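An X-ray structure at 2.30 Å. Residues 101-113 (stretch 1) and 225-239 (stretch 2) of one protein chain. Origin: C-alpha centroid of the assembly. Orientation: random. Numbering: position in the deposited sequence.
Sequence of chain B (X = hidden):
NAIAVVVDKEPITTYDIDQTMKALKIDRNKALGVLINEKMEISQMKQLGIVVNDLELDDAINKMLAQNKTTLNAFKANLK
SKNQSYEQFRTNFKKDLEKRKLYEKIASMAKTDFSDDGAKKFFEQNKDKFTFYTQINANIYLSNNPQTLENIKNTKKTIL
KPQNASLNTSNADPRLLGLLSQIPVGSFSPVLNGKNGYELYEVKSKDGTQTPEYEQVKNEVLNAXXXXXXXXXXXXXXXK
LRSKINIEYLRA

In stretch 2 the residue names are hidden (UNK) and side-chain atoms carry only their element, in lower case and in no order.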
# COMPACT_ATOMS: atom_id res chain seq x y z
N LYS B 101 -8.67 -10.83 25.74
CA LYS B 101 -10.06 -11.29 25.88
C LYS B 101 -10.84 -10.35 26.82
O LYS B 101 -11.99 -10.00 26.55
CB LYS B 101 -10.13 -12.74 26.38
CG LYS B 101 -10.01 -13.80 25.30
CD LYS B 101 -10.29 -15.19 25.87
CE LYS B 101 -10.61 -16.19 24.79
NZ LYS B 101 -11.31 -17.40 25.35
N LEU B 102 -10.19 -9.92 27.91
CA LEU B 102 -10.82 -9.07 28.92
C LEU B 102 -11.26 -7.74 28.33
O LEU B 102 -12.41 -7.32 28.49
CB LEU B 102 -9.86 -8.82 30.10
CG LEU B 102 -10.29 -7.71 31.06
CD1 LEU B 102 -11.63 -8.07 31.70
CD2 LEU B 102 -9.25 -7.39 32.15
N TYR B 103 -10.35 -7.08 27.62
CA TYR B 103 -10.68 -5.80 26.99
C TYR B 103 -11.67 -5.92 25.81
O TYR B 103 -12.42 -4.99 25.53
CB TYR B 103 -9.41 -5.06 26.59
CG TYR B 103 -8.60 -4.66 27.80
CD1 TYR B 103 -9.09 -3.75 28.70
CD2 TYR B 103 -7.36 -5.22 28.05
CE1 TYR B 103 -8.37 -3.39 29.82
CE2 TYR B 103 -6.64 -4.88 29.17
CZ TYR B 103 -7.15 -3.96 30.06
OH TYR B 103 -6.44 -3.60 31.18
N GLU B 104 -11.67 -7.06 25.12
CA GLU B 104 -12.70 -7.30 24.09
C GLU B 104 -14.06 -7.38 24.76
O GLU B 104 -15.00 -6.75 24.32
CB GLU B 104 -12.48 -8.63 23.39
CG GLU B 104 -11.22 -8.81 22.60
CD GLU B 104 -11.02 -10.27 22.19
OE1 GLU B 104 -12.02 -11.03 22.17
OE2 GLU B 104 -9.87 -10.67 21.91
N LYS B 105 -14.16 -8.21 25.79
CA LYS B 105 -15.40 -8.37 26.55
C LYS B 105 -15.90 -7.02 27.04
O LYS B 105 -17.05 -6.63 26.81
CB LYS B 105 -15.15 -9.31 27.74
CG LYS B 105 -16.37 -9.63 28.58
CD LYS B 105 -17.42 -10.37 27.76
CE LYS B 105 -18.55 -10.90 28.64
NZ LYS B 105 -19.67 -11.48 27.84
N ILE B 106 -15.03 -6.28 27.71
CA ILE B 106 -15.41 -4.98 28.21
C ILE B 106 -15.92 -4.10 27.09
O ILE B 106 -16.98 -3.50 27.21
CB ILE B 106 -14.24 -4.28 28.95
CG1 ILE B 106 -14.00 -4.95 30.30
CG2 ILE B 106 -14.52 -2.80 29.15
CD1 ILE B 106 -12.92 -4.27 31.10
N ALA B 107 -15.18 -4.01 25.99
CA ALA B 107 -15.65 -3.16 24.88
C ALA B 107 -16.98 -3.64 24.27
O ALA B 107 -17.70 -2.85 23.67
CB ALA B 107 -14.60 -3.05 23.82
N SER B 108 -17.30 -4.93 24.40
CA SER B 108 -18.54 -5.44 23.82
C SER B 108 -19.74 -4.90 24.59
O SER B 108 -20.88 -5.09 24.19
CB SER B 108 -18.56 -6.97 23.79
OG SER B 108 -18.95 -7.53 25.04
N MET B 109 -19.46 -4.23 25.70
CA MET B 109 -20.52 -3.74 26.57
C MET B 109 -21.00 -2.38 26.14
O MET B 109 -22.06 -1.94 26.56
CB MET B 109 -20.02 -3.68 28.02
CG MET B 109 -20.07 -5.00 28.77
SD MET B 109 -19.43 -4.91 30.46
CE MET B 109 -18.89 -6.56 30.64
N ALA B 110 -20.22 -1.71 25.29
CA ALA B 110 -20.43 -0.31 24.94
C ALA B 110 -21.42 -0.11 23.81
O ALA B 110 -21.67 -1.01 23.04
CB ALA B 110 -19.10 0.35 24.57
N LYS B 111 -21.99 1.09 23.73
CA LYS B 111 -22.86 1.48 22.63
C LYS B 111 -22.08 2.43 21.74
O LYS B 111 -21.76 3.54 22.14
CB LYS B 111 -24.12 2.17 23.16
CG LYS B 111 -24.80 1.36 24.26
CD LYS B 111 -26.29 1.66 24.37
CE LYS B 111 -26.94 0.74 25.40
NZ LYS B 111 -26.64 -0.70 25.14
N THR B 112 -21.75 1.98 20.53
CA THR B 112 -20.89 2.74 19.64
C THR B 112 -21.73 3.53 18.65
O THR B 112 -22.67 2.99 18.07
CB THR B 112 -19.94 1.80 18.86
OG1 THR B 112 -19.36 0.85 19.75
CG2 THR B 112 -18.82 2.56 18.17
N ASP B 113 -21.39 4.80 18.47
CA ASP B 113 -22.02 5.66 17.47
C ASP B 113 -21.29 5.52 16.13
O ASP B 113 -20.10 5.79 16.02
CB ASP B 113 -22.02 7.12 17.95
CG ASP B 113 -22.58 8.09 16.92
OD1 ASP B 113 -23.30 7.63 16.02
OD2 ASP B 113 -22.29 9.31 17.02
N UNK B 225 -12.80 7.76 15.22
CA UNK B 225 -13.92 8.08 16.09
C UNK B 225 -14.31 6.84 16.87
O UNK B 225 -14.48 6.87 18.09
c UNK B 225 -16.31 8.94 16.06
c UNK B 225 -18.72 9.00 16.30
o UNK B 225 -19.70 10.02 18.22
c UNK B 225 -17.32 9.97 18.00
c UNK B 225 -17.59 8.64 15.58
c UNK B 225 -15.09 8.57 15.26
c UNK B 225 -16.19 9.62 17.26
c UNK B 225 -18.58 9.67 17.51
N UNK B 226 -14.43 5.73 16.16
CA UNK B 226 -14.78 4.46 16.77
C UNK B 226 -13.68 3.97 17.71
O UNK B 226 -13.95 3.54 18.83
c UNK B 226 -15.14 2.01 16.30
c UNK B 226 -15.05 3.41 15.68
c UNK B 226 -16.31 3.76 14.90
N UNK B 227 -12.43 4.05 17.27
CA UNK B 227 -11.31 3.71 18.15
C UNK B 227 -11.37 4.49 19.46
O UNK B 227 -11.23 3.92 20.54
c UNK B 227 -9.97 3.97 17.45
o UNK B 227 -9.08 4.62 18.35
N UNK B 228 -11.58 5.80 19.36
CA UNK B 228 -11.67 6.63 20.55
C UNK B 228 -12.84 6.30 21.45
O UNK B 228 -12.73 6.35 22.69
o UNK B 228 -11.58 11.12 22.28
c UNK B 228 -11.43 10.35 21.31
c UNK B 228 -12.00 8.96 21.42
c UNK B 228 -11.70 8.11 20.21
o UNK B 228 -10.83 10.66 20.26
N UNK B 229 -13.99 5.99 20.86
CA UNK B 229 -15.13 5.60 21.69
C UNK B 229 -14.80 4.34 22.48
O UNK B 229 -15.22 4.20 23.63
o UNK B 229 -19.18 5.96 19.67
c UNK B 229 -16.95 6.68 20.17
c UNK B 229 -16.39 5.40 20.85
n UNK B 229 -17.86 6.47 17.94
c UNK B 229 -18.10 6.35 19.24
N UNK B 230 -14.02 3.43 21.88
CA UNK B 230 -13.66 2.18 22.55
C UNK B 230 -12.73 2.44 23.72
O UNK B 230 -12.98 1.99 24.84
n UNK B 230 -10.87 -4.23 22.93
c UNK B 230 -12.99 1.20 21.59
c UNK B 230 -10.87 -2.95 22.56
c UNK B 230 -11.93 -1.09 21.29
n UNK B 230 -11.84 -2.48 21.78
c UNK B 230 -12.82 -0.20 22.17
n UNK B 230 -9.88 -2.16 22.96
N UNK B 231 -11.67 3.19 23.44
CA UNK B 231 -10.67 3.57 24.42
C UNK B 231 -11.26 4.29 25.63
O UNK B 231 -10.90 3.99 26.77
o UNK B 231 -7.41 6.02 22.85
c UNK B 231 -7.89 6.28 23.95
c UNK B 231 -8.75 5.26 24.69
c UNK B 231 -9.62 4.45 23.75
n UNK B 231 -7.72 7.46 24.55
N UNK B 232 -12.17 5.23 25.38
CA UNK B 232 -12.82 6.00 26.45
C UNK B 232 -13.72 5.16 27.32
O UNK B 232 -13.73 5.30 28.55
c UNK B 232 -12.78 8.22 25.23
c UNK B 232 -13.64 7.16 25.87
o UNK B 232 -11.56 8.22 25.38
n UNK B 232 -13.41 9.14 24.51
N UNK B 233 -14.50 4.30 26.68
CA UNK B 233 -15.40 3.42 27.41
C UNK B 233 -14.62 2.46 28.31
O UNK B 233 -15.01 2.19 29.45
c UNK B 233 -18.92 -0.09 28.41
c UNK B 233 -16.79 0.39 27.41
c UNK B 233 -18.48 2.08 27.48
c UNK B 233 -19.34 1.20 28.12
c UNK B 233 -16.26 2.62 26.44
c UNK B 233 -17.20 1.68 27.12
c UNK B 233 -17.66 -0.50 28.06
N UNK B 234 -13.53 1.93 27.78
CA UNK B 234 -12.66 1.06 28.55
C UNK B 234 -12.07 1.83 29.75
O UNK B 234 -12.17 1.38 30.89
c UNK B 234 -10.43 -0.07 28.54
c UNK B 234 -11.54 0.49 27.68
c UNK B 234 -12.09 -0.58 26.74
c UNK B 234 -11.03 -1.17 25.82
N UNK B 235 -11.49 2.99 29.48
CA UNK B 235 -10.98 3.85 30.54
C UNK B 235 -12.05 4.18 31.57
O UNK B 235 -11.86 3.99 32.77
o UNK B 235 -8.32 5.40 31.76
c UNK B 235 -8.97 5.03 29.48
n UNK B 235 -6.70 4.83 30.30
c UNK B 235 -10.41 5.15 29.96
c UNK B 235 -7.97 5.10 30.61
N UNK B 236 -13.19 4.67 31.09
CA UNK B 236 -14.29 5.00 31.97
C UNK B 236 -14.71 3.80 32.82
O UNK B 236 -15.03 3.94 34.01
o UNK B 236 -16.82 6.80 32.63
c UNK B 236 -16.72 5.74 31.99
o UNK B 236 -17.61 4.86 31.99
c UNK B 236 -15.48 5.51 31.15
N UNK B 237 -14.70 2.62 32.21
CA UNK B 237 -15.10 1.41 32.91
C UNK B 237 -14.16 1.16 34.09
O UNK B 237 -14.62 0.81 35.19
c UNK B 237 -15.52 -1.08 32.56
c UNK B 237 -14.63 -1.88 33.27
c UNK B 237 -15.07 0.22 31.94
c UNK B 237 -15.03 -3.06 33.84
o UNK B 237 -16.71 -4.66 34.28
c UNK B 237 -16.83 -1.52 32.44
c UNK B 237 -17.24 -2.72 33.01
c UNK B 237 -16.33 -3.48 33.71
N UNK B 238 -12.86 1.35 33.87
CA UNK B 238 -11.89 1.21 34.96
C UNK B 238 -11.83 2.38 35.95
O UNK B 238 -11.54 2.16 37.12
c UNK B 238 -10.50 0.81 34.43
c UNK B 238 -10.41 -2.27 32.24
c UNK B 238 -10.43 -2.97 34.52
c UNK B 238 -10.44 -0.95 32.64
c UNK B 238 -10.44 -0.62 33.99
c UNK B 238 -10.41 -3.28 33.18
c UNK B 238 -10.45 -1.64 34.92
N UNK B 239 -12.13 3.60 35.51
CA UNK B 239 -12.27 4.70 36.48
C UNK B 239 -13.37 4.42 37.48
O UNK B 239 -13.16 4.49 38.69
o UNK B 239 -10.31 6.01 35.06
c UNK B 239 -11.47 6.46 34.85
c UNK B 239 -12.56 6.04 35.79
o UNK B 239 -11.77 7.22 33.89

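Position 225 carries one carbon, then a ring of six carbons bearing one oxygen; that oxygen lies 2.9 Å from OD2 of Asp-113. This is Tyr-225, whose OH donates a hydrogen bond to that carboxylate. Position 226 has three carbons forked at CB, one of them 4.2 Å from CG2 of Thr-112: Val-226. Position 227, one carbon and one oxygen out of reach, is Ser-227. Position 228, three carbons, the third carrying two oxygens, also lacks a contact: Glu-228.

At position 229 three carbons end in one oxygen and one nitrogen, an amide that faces the backbone of Asp-113. The residue is Gln-229. Asp-113 N donates to its OE1 (2.8 Å, 165°) and its NE2 donates to Asp-113 O (3.0 Å, 176°), so the amide satisfies both backbone groups of one residue.

Position 230 has three carbons, a nitrogen, then a carbon with two more nitrogens; the first nitrogen of the chain is 3.5 Å from CB of Ala-107. This is Arg-230, its chain extended. NH2 lies 3.1 Å from Tyr-103 O, but the angle is too poor for a hydrogen bond.

Positions 231 and 232 both end in a carbon bearing one oxygen and one nitrogen, after two and one preceding carbons respectively; neither reaches stretch 1. They are Gln-231 and Asn-232.

Position 233 is one carbon and a bare six-carbon ring, with CB of Ala-110 3.4 Å from the ring centroid and 11° off its normal. This is Phe-233, in a CH-pi contact over one face. Position 234 has four carbons forked at the first, one arm two carbons long; the one-carbon arm is 3.9 Å from CD1 of Tyr-103: Ile-234.

Position 235, three carbons ending in oxygen and nitrogen, is Gln-235; position 236, two carbons ending in two oxygens, is Asp-236. Both lie out of reach. Position 237 is one carbon, then a ring of six carbons bearing one oxygen, one face under CG2 of Ile-106, 4.3 Å from the centroid: Tyr-237. Position 238 is one carbon, then a ring of six carbons with no oxygen; a ring carbon is 3.4 Å from CE1 of Tyr-103. This is Phe-238, that carbon being CE2, and the rings meet rim to rim with planes at 64°. Position 239, two carbons and two oxygens without contact, is Asp-239.

The helices cross at 99°, with axes 9.8 Å apart at closest approach. Ile-106 acts as a knob among Phe-233, Ile-234, Tyr-237 and Phe-238, while beyond the 107-110 turn Asp-113 is held by Tyr-225 and Gln-229. Apolar packing thus gives way to directional hydrogen bonds, and 797 Å² is buried overall.

Stretch 2 225-239: YVSEQRQNFIQDYFD
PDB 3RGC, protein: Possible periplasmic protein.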